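Local coordinates for response regulator (Vibrio cholerae O1 biovar El Tor, PDB 7KPO), which binds DNA through this helical domain of the sensor histidine kinase ChiS, probably to regulate transcription, at residues L7-L12 / P68-V73; A15-L20 / K57-E62; N21-V26 / E82-A87. One frame throughout, in Å; residues are numbered along the deposited sequence. Where two conformers were deposited one is given.

Contact 1 (L7-L12 / P68-V73); sequences LMRAVL and PRWRTV. With SO4 (sulfate ion), chain B; SO4 (sulfate ion), chain E.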
# COMPACT_ATOMS: atom_id res chain seq x y z
N LEU A 7 -23.55 -8.48 -4.46
CA LEU A 7 -22.48 -8.22 -3.47
C LEU A 7 -21.34 -7.46 -4.14
O LEU A 7 -20.81 -6.50 -3.59
CB LEU A 7 -22.00 -9.55 -2.89
CG LEU A 7 -20.79 -9.47 -1.97
CD1 LEU A 7 -21.09 -8.62 -0.74
CD2 LEU A 7 -20.35 -10.87 -1.56
N MSE A 8 -20.95 -7.90 -5.35
CA MSE A 8 -19.88 -7.24 -6.07
C MSE A 8 -20.21 -5.77 -6.29
O MSE A 8 -19.35 -4.91 -6.12
CB MSE A 8 -19.64 -7.97 -7.40
CG MSE A 8 -19.01 -9.34 -7.23
SE MSE A 8 -19.07 -10.40 -8.87
CE MSE A 8 -18.35 -9.14 -10.18
N ARG A 9 -21.46 -5.47 -6.67
CA ARG A 9 -21.88 -4.10 -6.92
C ARG A 9 -21.85 -3.29 -5.61
O ARG A 9 -21.40 -2.14 -5.63
CB ARG A 9 -23.26 -4.10 -7.59
CG ARG A 9 -23.25 -4.69 -9.00
CD ARG A 9 -24.63 -4.88 -9.61
NE ARG A 9 -25.29 -3.61 -9.89
CZ ARG A 9 -25.07 -2.85 -10.96
NH1 ARG A 9 -24.19 -3.21 -11.88
NH2 ARG A 9 -25.72 -1.71 -11.09
N ALA A 10 -22.33 -3.87 -4.51
CA ALA A 10 -22.31 -3.17 -3.21
C ALA A 10 -20.86 -2.89 -2.78
O ALA A 10 -20.58 -1.79 -2.29
CB ALA A 10 -23.03 -3.99 -2.18
N VAL A 11 -19.98 -3.87 -2.95
CA VAL A 11 -18.56 -3.68 -2.55
C VAL A 11 -17.92 -2.61 -3.45
O VAL A 11 -17.14 -1.80 -2.95
CB VAL A 11 -17.80 -5.01 -2.60
CG1 VAL A 11 -16.31 -4.82 -2.36
CG2 VAL A 11 -18.37 -6.00 -1.59
N LEU A 12 -18.26 -2.60 -4.74
CA LEU A 12 -17.67 -1.61 -5.68
C LEU A 12 -18.03 -0.19 -5.23
O LEU A 12 -17.14 0.68 -5.25
CB LEU A 12 -18.20 -1.90 -7.10
CG LEU A 12 -17.38 -1.30 -8.24
CD1 LEU A 12 -16.03 -1.99 -8.35
CD2 LEU A 12 -18.12 -1.42 -9.56
N PRO A 68 -20.57 -2.25 -14.99
CA PRO A 68 -19.49 -1.53 -14.34
C PRO A 68 -18.14 -1.82 -14.99
O PRO A 68 -17.93 -2.93 -15.45
CB PRO A 68 -19.48 -2.05 -12.89
CG PRO A 68 -20.82 -2.75 -12.74
CD PRO A 68 -21.17 -3.27 -14.11
N ARG A 69 -17.26 -0.82 -15.04
CA ARG A 69 -15.88 -1.02 -15.55
C ARG A 69 -15.02 -1.43 -14.36
O ARG A 69 -14.31 -0.60 -13.79
CB ARG A 69 -15.39 0.25 -16.25
CG ARG A 69 -16.16 0.61 -17.51
CD ARG A 69 -15.49 1.78 -18.21
NE ARG A 69 -16.13 2.18 -19.46
CZ ARG A 69 -15.79 1.75 -20.67
NH1 ARG A 69 -14.81 0.88 -20.83
NH2 ARG A 69 -16.44 2.20 -21.74
N TRP A 70 -15.08 -2.72 -14.00
CA TRP A 70 -14.36 -3.27 -12.82
C TRP A 70 -12.87 -2.93 -12.85
O TRP A 70 -12.33 -2.56 -11.80
CB TRP A 70 -14.56 -4.79 -12.76
CG TRP A 70 -16.00 -5.19 -12.73
CD1 TRP A 70 -16.76 -5.56 -13.80
CD2 TRP A 70 -16.89 -5.19 -11.60
NE1 TRP A 70 -18.04 -5.82 -13.41
CE2 TRP A 70 -18.15 -5.61 -12.07
CE3 TRP A 70 -16.74 -4.90 -10.24
CZ2 TRP A 70 -19.26 -5.73 -11.23
CZ3 TRP A 70 -17.83 -5.03 -9.41
CH2 TRP A 70 -19.07 -5.43 -9.90
N ARG A 71 -12.22 -3.08 -14.00
CA ARG A 71 -10.76 -2.81 -14.08
C ARG A 71 -10.49 -1.33 -13.84
O ARG A 71 -9.49 -1.01 -13.19
CB ARG A 71 -10.18 -3.23 -15.43
CG ARG A 71 -10.30 -4.72 -15.72
CD ARG A 71 -9.46 -5.11 -16.92
NE ARG A 71 -9.77 -4.29 -18.08
CZ ARG A 71 -9.05 -4.24 -19.20
NH1 ARG A 71 -9.42 -3.43 -20.18
NH2 ARG A 71 -7.96 -4.98 -19.33
N THR A 72 -11.35 -0.46 -14.35
CA THR A 72 -11.14 0.99 -14.14
C THR A 72 -11.30 1.31 -12.65
O THR A 72 -10.56 2.16 -12.14
CB THR A 72 -12.08 1.81 -15.04
OG1 THR A 72 -11.77 1.51 -16.40
CG2 THR A 72 -11.91 3.29 -14.79
N VAL A 73 -12.25 0.66 -11.98
CA VAL A 73 -12.41 0.87 -10.51
C VAL A 73 -11.15 0.35 -9.81
O VAL A 73 -10.61 1.06 -8.95
CB VAL A 73 -13.69 0.21 -9.98
CG1 VAL A 73 -13.70 0.20 -8.46
CG2 VAL A 73 -14.92 0.88 -10.54
S SO4 B . -12.21 -1.47 -18.58
O1 SO4 B . -11.00 -1.13 -19.27
O2 SO4 B . -12.14 -1.05 -17.21
O3 SO4 B . -12.38 -2.90 -18.64
O4 SO4 B . -13.34 -0.84 -19.22
S SO4 E . -6.97 -4.25 -22.92
O1 SO4 E . -6.99 -5.56 -23.52
O2 SO4 E . -6.28 -4.31 -21.66
O3 SO4 E . -6.28 -3.34 -23.80
O4 SO4 E . -8.32 -3.79 -22.71
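The indole of W70 lies between M8, over one face, and L12 with P68, over the opposite face, and apolar packing carries most of the join; no hydrogen bond crosses it. M8 is a selenomethionine. Its chain runs at about a right angle to W70 and bends at the last torsion (chi3 50°), which lays CE over one face of the six-membered ring, 3.9 Å from the ring centroid. This is a CH-pi contact, and a long, flexible, unbranched side chain is well suited to it. Further back, M8 CB meets W70 CH2 at 3.6 Å. P68 CB covers the opposite face, toward the rim. L12 CD2 comes to that same face, off-centre: it lies 4.1 Å from the centroid of the W70 six-membered ring and 3.7 Å from P68 CB. The forked end of a leucine can thus pack on indole and proline together.

R9 adds a partly polar margin. Its NH1 passes 3.5 Å from P68 CG without bonding to it; the guanidinium is held instead by the carbonyl oxygen of P65, with a weaker bond to that of L64.

The side chains of R69, R71 and T72 hold sulfate ions, probably from the crystallisation liquor. R69 NH1 donates to O4 of one sulfate (chain B) at 2.8 Å, and T72 OG1 is 2.7 Å from O2 of that same ion. R71 bonds to this ion and to a second, its NH1 lying 2.8 Å from O4 of the chain E sulfate. The chemistry thus divides the start of helix 70-83 and the residues just before it: an apolar flank faces helix 2-27, while a cationic flank gathers anions, consistent with a surface that could meet DNA phosphates.

Contact 2 (A15-L20 / K57-E62); sequences AMTSAL and KYLRIE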
# COMPACT_ATOMS: atom_id res chain seq x y z
N ALA A 15 -16.12 0.58 -1.96
CA ALA A 15 -14.68 0.78 -2.26
C ALA A 15 -14.41 2.13 -2.91
O ALA A 15 -13.48 2.83 -2.51
CB ALA A 15 -14.19 -0.36 -3.13
N MSE A 16 -15.23 2.50 -3.90
CA MSE A 16 -15.02 3.73 -4.63
C MSE A 16 -15.24 4.94 -3.73
O MSE A 16 -14.42 5.86 -3.71
CB MSE A 16 -15.95 3.79 -5.84
CG MSE A 16 -15.52 2.91 -6.97
SE MSE A 16 -13.71 3.38 -7.57
CE MSE A 16 -13.75 5.08 -8.53
N THR A 17 -16.34 4.94 -2.99
CA THR A 17 -16.65 6.07 -2.12
C THR A 17 -15.55 6.20 -1.05
O THR A 17 -15.09 7.32 -0.80
CB THR A 17 -18.04 5.94 -1.49
OG1 THR A 17 -18.13 4.75 -0.71
CG2 THR A 17 -19.13 5.94 -2.53
N SER A 18 -15.15 5.07 -0.46
CA SER A 18 -14.09 5.07 0.58
C SER A 18 -12.80 5.64 -0.01
O SER A 18 -12.17 6.51 0.61
CB SER A 18 -13.85 3.68 1.11
OG SER A 18 -14.97 3.20 1.83
N ALA A 19 -12.44 5.16 -1.19
CA ALA A 19 -11.17 5.57 -1.83
C ALA A 19 -11.21 7.07 -2.13
O ALA A 19 -10.20 7.75 -1.89
CB ALA A 19 -10.92 4.76 -3.07
N LEU A 20 -12.32 7.58 -2.65
CA LEU A 20 -12.39 9.03 -2.98
C LEU A 20 -12.34 9.87 -1.71
O LEU A 20 -11.69 10.92 -1.73
CB LEU A 20 -13.64 9.33 -3.79
CG LEU A 20 -13.52 9.02 -5.28
CD1 LEU A 20 -14.87 9.14 -5.96
CD2 LEU A 20 -12.50 9.92 -5.95
N LYS A 57 -21.54 8.24 -11.01
CA LYS A 57 -22.55 7.15 -11.01
C LYS A 57 -22.09 5.99 -10.12
O LYS A 57 -22.95 5.24 -9.64
CB LYS A 57 -22.79 6.63 -12.43
CG LYS A 57 -23.41 7.65 -13.38
CD LYS A 57 -23.63 7.14 -14.78
CE LYS A 57 -24.24 8.18 -15.68
NZ LYS A 57 -24.48 7.66 -17.05
N TYR A 58 -20.79 5.87 -9.88
CA TYR A 58 -20.22 4.74 -9.10
C TYR A 58 -20.28 5.01 -7.60
O TYR A 58 -19.87 4.13 -6.83
CB TYR A 58 -18.78 4.49 -9.54
CG TYR A 58 -18.66 3.80 -10.87
CD1 TYR A 58 -18.95 4.45 -12.06
CD2 TYR A 58 -18.23 2.48 -10.95
CE1 TYR A 58 -18.83 3.81 -13.28
CE2 TYR A 58 -18.12 1.82 -12.16
CZ TYR A 58 -18.43 2.48 -13.33
OH TYR A 58 -18.30 1.83 -14.53
N LEU A 59 -20.83 6.15 -7.18
CA LEU A 59 -20.79 6.53 -5.75
C LEU A 59 -22.12 6.22 -5.06
O LEU A 59 -22.20 6.45 -3.85
CB LEU A 59 -20.41 8.01 -5.64
CG LEU A 59 -19.12 8.40 -6.39
CD1 LEU A 59 -18.79 9.87 -6.17
CD2 LEU A 59 -17.95 7.52 -5.97
N ARG A 60 -23.09 5.68 -5.80
CA ARG A 60 -24.41 5.29 -5.23
C ARG A 60 -24.84 4.00 -5.91
O ARG A 60 -24.71 3.89 -7.14
CB ARG A 60 -25.47 6.38 -5.44
CG ARG A 60 -25.16 7.70 -4.77
CD ARG A 60 -26.20 8.80 -4.97
NE ARG A 60 -27.48 8.58 -4.28
CZ ARG A 60 -28.66 8.36 -4.87
NH1 ARG A 60 -28.78 8.34 -6.19
NH2 ARG A 60 -29.74 8.20 -4.12
N ILE A 61 -25.39 3.06 -5.15
CA ILE A 61 -25.84 1.79 -5.77
C ILE A 61 -26.97 2.08 -6.78
O ILE A 61 -27.04 1.38 -7.78
CB ILE A 61 -26.25 0.78 -4.69
CG1 ILE A 61 -26.36 -0.64 -5.25
CG2 ILE A 61 -27.53 1.18 -3.97
CD1 ILE A 61 -25.06 -1.19 -5.82
N GLU A 62 -27.79 3.11 -6.54
CA GLU A 62 -28.94 3.42 -7.42
C GLU A 62 -28.49 3.85 -8.82
O GLU A 62 -29.27 3.66 -9.78
CB GLU A 62 -29.79 4.56 -6.85
CG GLU A 62 -30.52 4.22 -5.56
CD GLU A 62 -29.74 4.29 -4.26
OE1 GLU A 62 -28.53 4.61 -4.29
OE2 GLU A 62 -30.37 4.07 -3.20
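T17 and L20 of helix 2-27 meet L59 in a buried, purely van der Waals contact between a helix and a turn, near the centre of the chain. The second partner is the type I beta turn K57-R60, at the start of the loop leading to helix 70-83. L59 supplies most of the turn's share. Its CG stands anti to the carbonyl carbon (chi1 -53°), and the methyl end comes nearer the helix than its base does. There CD2 meets L20 CD1 at 3.5 Å, tighter than carbons usually pack, and the two leucines cross at about a right angle. Leucine suits both places, since its forked end can mesh with another fork.

T17 touches with its methyl: CG2 lies 3.4 Å from L59 O and 3.9 Å from L59 CB. The OG1 branch takes the crowded position between backbone N and carbonyl carbon (chi1 60°) and bonds to the carbonyl oxygens of V13 and E14 in its own helix. Threonine can therefore satisfy its hydroxyl within the helix while presenting only carbon to the turn.

M16, a selenomethionine, adds a looser flank: CB is 4.1 Å from Y58 O, and CG is 4.4 Å from Y58 CB. That carbonyl oxygen, Y58 O, is buried here with no partner in the model.

Beyond the two segments, Y58 leads its ring away to W41, which it meets edge-to-face, and its hydroxyl to the backbone N of R69. M16 continues onto V73 and S76 of helix 70-83, and A15 and S18 pack on helix 89-106, so that helix 2-27 has the turn on one flank and these helices on others.

Contact 3 (N21-V26 / E82-A87); sequences NYWERV and EHCKEA. With SO4 (sulfate ion), chain D.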
# COMPACT_ATOMS: atom_id res chain seq x y z
N ASN A 21 -13.01 9.44 -0.65
CA ASN A 21 -12.97 10.23 0.61
C ASN A 21 -11.53 10.29 1.12
O ASN A 21 -11.10 11.36 1.60
CB ASN A 21 -13.93 9.64 1.64
CG ASN A 21 -15.38 9.72 1.21
OD1 ASN A 21 -15.72 10.48 0.30
ND2 ASN A 21 -16.22 8.93 1.84
N TYR A 22 -10.80 9.18 1.02
CA TYR A 22 -9.39 9.11 1.46
C TYR A 22 -8.52 10.01 0.57
O TYR A 22 -7.71 10.78 1.09
CB TYR A 22 -8.98 7.64 1.45
CG TYR A 22 -7.56 7.35 1.87
CD1 TYR A 22 -7.17 7.42 3.19
CD2 TYR A 22 -6.63 6.93 0.94
CE1 TYR A 22 -5.88 7.12 3.58
CE2 TYR A 22 -5.33 6.62 1.30
CZ TYR A 22 -4.95 6.72 2.63
OH TYR A 22 -3.67 6.42 2.97
N TRP A 23 -8.69 9.90 -0.74
CA TRP A 23 -7.96 10.77 -1.70
C TRP A 23 -8.15 12.24 -1.32
O TRP A 23 -7.16 12.97 -1.21
CB TRP A 23 -8.47 10.53 -3.12
CG TRP A 23 -8.07 11.61 -4.08
CD1 TRP A 23 -8.79 12.72 -4.41
CD2 TRP A 23 -6.83 11.71 -4.79
NE1 TRP A 23 -8.09 13.50 -5.29
CE2 TRP A 23 -6.89 12.90 -5.55
CE3 TRP A 23 -5.69 10.91 -4.89
CZ2 TRP A 23 -5.85 13.31 -6.38
CZ3 TRP A 23 -4.66 11.31 -5.71
CH2 TRP A 23 -4.74 12.49 -6.45
N GLU A 24 -9.40 12.65 -1.14
CA GLU A 24 -9.71 14.07 -0.85
C GLU A 24 -9.01 14.52 0.43
O GLU A 24 -8.36 15.58 0.42
CB GLU A 24 -11.23 14.25 -0.79
CG GLU A 24 -11.90 14.03 -2.14
CD GLU A 24 -13.41 13.82 -2.10
OE1 GLU A 24 -13.99 13.86 -1.00
OE2 GLU A 24 -13.99 13.60 -3.18
N ARG A 25 -9.10 13.72 1.49
CA ARG A 25 -8.50 14.12 2.79
C ARG A 25 -6.97 14.11 2.75
O ARG A 25 -6.36 15.10 3.19
CB ARG A 25 -9.00 13.20 3.91
CG ARG A 25 -8.50 13.62 5.28
CD ARG A 25 -8.99 12.72 6.39
NE ARG A 25 -8.49 11.35 6.27
CZ ARG A 25 -7.26 10.96 6.61
NH1 ARG A 25 -6.38 11.83 7.06
NH2 ARG A 25 -6.92 9.69 6.46
N VAL A 26 -6.37 13.03 2.24
CA VAL A 26 -4.89 12.88 2.28
C VAL A 26 -4.21 13.77 1.23
O VAL A 26 -3.21 14.41 1.58
CB VAL A 26 -4.49 11.40 2.15
CG1 VAL A 26 -2.98 11.22 2.08
CG2 VAL A 26 -5.08 10.58 3.28
N GLU A 82 -1.49 4.48 -4.44
CA GLU A 82 -0.12 4.81 -4.92
C GLU A 82 0.27 6.23 -4.48
O GLU A 82 1.43 6.43 -4.10
CB GLU A 82 -0.06 4.71 -6.45
CG GLU A 82 1.29 5.08 -7.05
CD GLU A 82 2.42 4.12 -6.72
OE1 GLU A 82 2.13 2.95 -6.40
OE2 GLU A 82 3.58 4.55 -6.77
N HIS A 83 -0.70 7.15 -4.52
CA HIS A 83 -0.42 8.58 -4.22
C HIS A 83 -0.75 8.99 -2.79
O HIS A 83 -0.27 10.06 -2.38
CB HIS A 83 -1.18 9.44 -5.25
CG HIS A 83 -0.63 9.29 -6.63
ND1 HIS A 83 0.45 10.03 -7.07
CD2 HIS A 83 -0.96 8.46 -7.64
CE1 HIS A 83 0.75 9.67 -8.30
NE2 HIS A 83 -0.10 8.72 -8.68
N CYS A 84 -1.51 8.18 -2.06
CA CYS A 84 -1.92 8.50 -0.67
C CYS A 84 -1.45 7.36 0.23
O CYS A 84 -2.01 6.25 0.14
CB CYS A 84 -3.43 8.71 -0.60
SG CYS A 84 -4.02 10.01 -1.73
N LYS A 85 -0.46 7.63 1.08
CA LYS A 85 0.20 6.56 1.88
C LYS A 85 -0.22 6.54 3.35
O LYS A 85 -0.03 5.48 3.96
CB LYS A 85 1.71 6.75 1.80
CG LYS A 85 2.31 6.62 0.41
CD LYS A 85 1.97 5.29 -0.23
CE LYS A 85 2.73 5.02 -1.51
NZ LYS A 85 2.21 3.80 -2.17
N GLU A 86 -0.84 7.60 3.86
CA GLU A 86 -1.16 7.72 5.31
C GLU A 86 -1.74 6.41 5.85
O GLU A 86 -2.88 6.08 5.52
CB GLU A 86 -2.12 8.88 5.57
CG GLU A 86 -2.46 9.07 7.03
CD GLU A 86 -3.44 10.20 7.30
OE1 GLU A 86 -3.25 11.29 6.74
OE2 GLU A 86 -4.43 9.96 8.01
N ALA A 87 -0.96 5.70 6.66
CA ALA A 87 -1.38 4.41 7.24
C ALA A 87 -2.44 4.64 8.31
O ALA A 87 -2.39 5.67 9.01
CB ALA A 87 -0.19 3.68 7.80
S SO4 D . 1.76 0.83 -0.43
O1 SO4 D . 0.64 1.28 -1.22
O2 SO4 D . 1.29 0.43 0.87
O3 SO4 D . 2.71 1.90 -0.29
O4 SO4 D . 2.38 -0.28 -1.10
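The ring of Y22 has V26 CG2 over one face, displaced toward the rim, and at its edge the carbonyl oxygen of E86, to which the phenol OH donates at 2.7 Å. The donor stands 35° out of that carbonyl's plane. CG of Y22 is anti to the backbone N (chi1 180°); the length of the ring takes OH on to E86 O, beyond helix 70-83. The guanidinium of R25 likewise carries V26 CG2 over one face, and the carboxylate of E86 at its edge. The indole of W23 meets H83 CB at its rim; C84 SG comes to it obliquely, 3.7 Å from W23 CE3.

C84, the first residue to leave helical geometry, is the centre of the apolar packing. Its CB lies 3.4 Å from Y22 CE2 and 3.7 Å from V26 CG1, and its sulfur makes oblique sulfur-aromatic contacts with both rings. Cysteine is compact enough to fit between two aromatic residues and a valine.

At the exposed margin, R25 and E86 form a salt bridge. NH1 and NH2 each donate to OE2 at 2.9 Å, both from the same face of the carboxylate, whose plane is turned 58° from that of the guanidinium; NH1 adds a weak bond to OE1. R25 NH2 also has a salt bridge to E90, so two carboxylates share this charge.

Helix 2-27 meets the end of helix 70-83 and the bend that leads into helix 89-106. Y22 also rests on E90, R91 and I94 of the latter helix, and C84 O accepts from R91. The outer side of the bend reaches the dimer interface: A87 N bonds to D99 of the second subunit, and K85 NZ bonds to a sulfate, probably from the crystallisation liquor, that arginines of both subunits share.

All three contacts use helix 2-27, in the order contact 1, contact 2, contact 3 from its start toward its end. Contacts 1 and 3 also share helix 70-83, at its beginning and its end; their centres are about 20 Å apart, on opposite sides of the chain's centre, so the two helices are joined near both ends. Contact 2 lies about 9 Å from contact 1 and about 16 Å from contact 3, centre to centre. Its loop is nested within the one closed by contact 1, and the two touch, with Y58 and M16 reaching R69 and V73. The long first helix thus serves as a spine gathering distant parts of one compact domain.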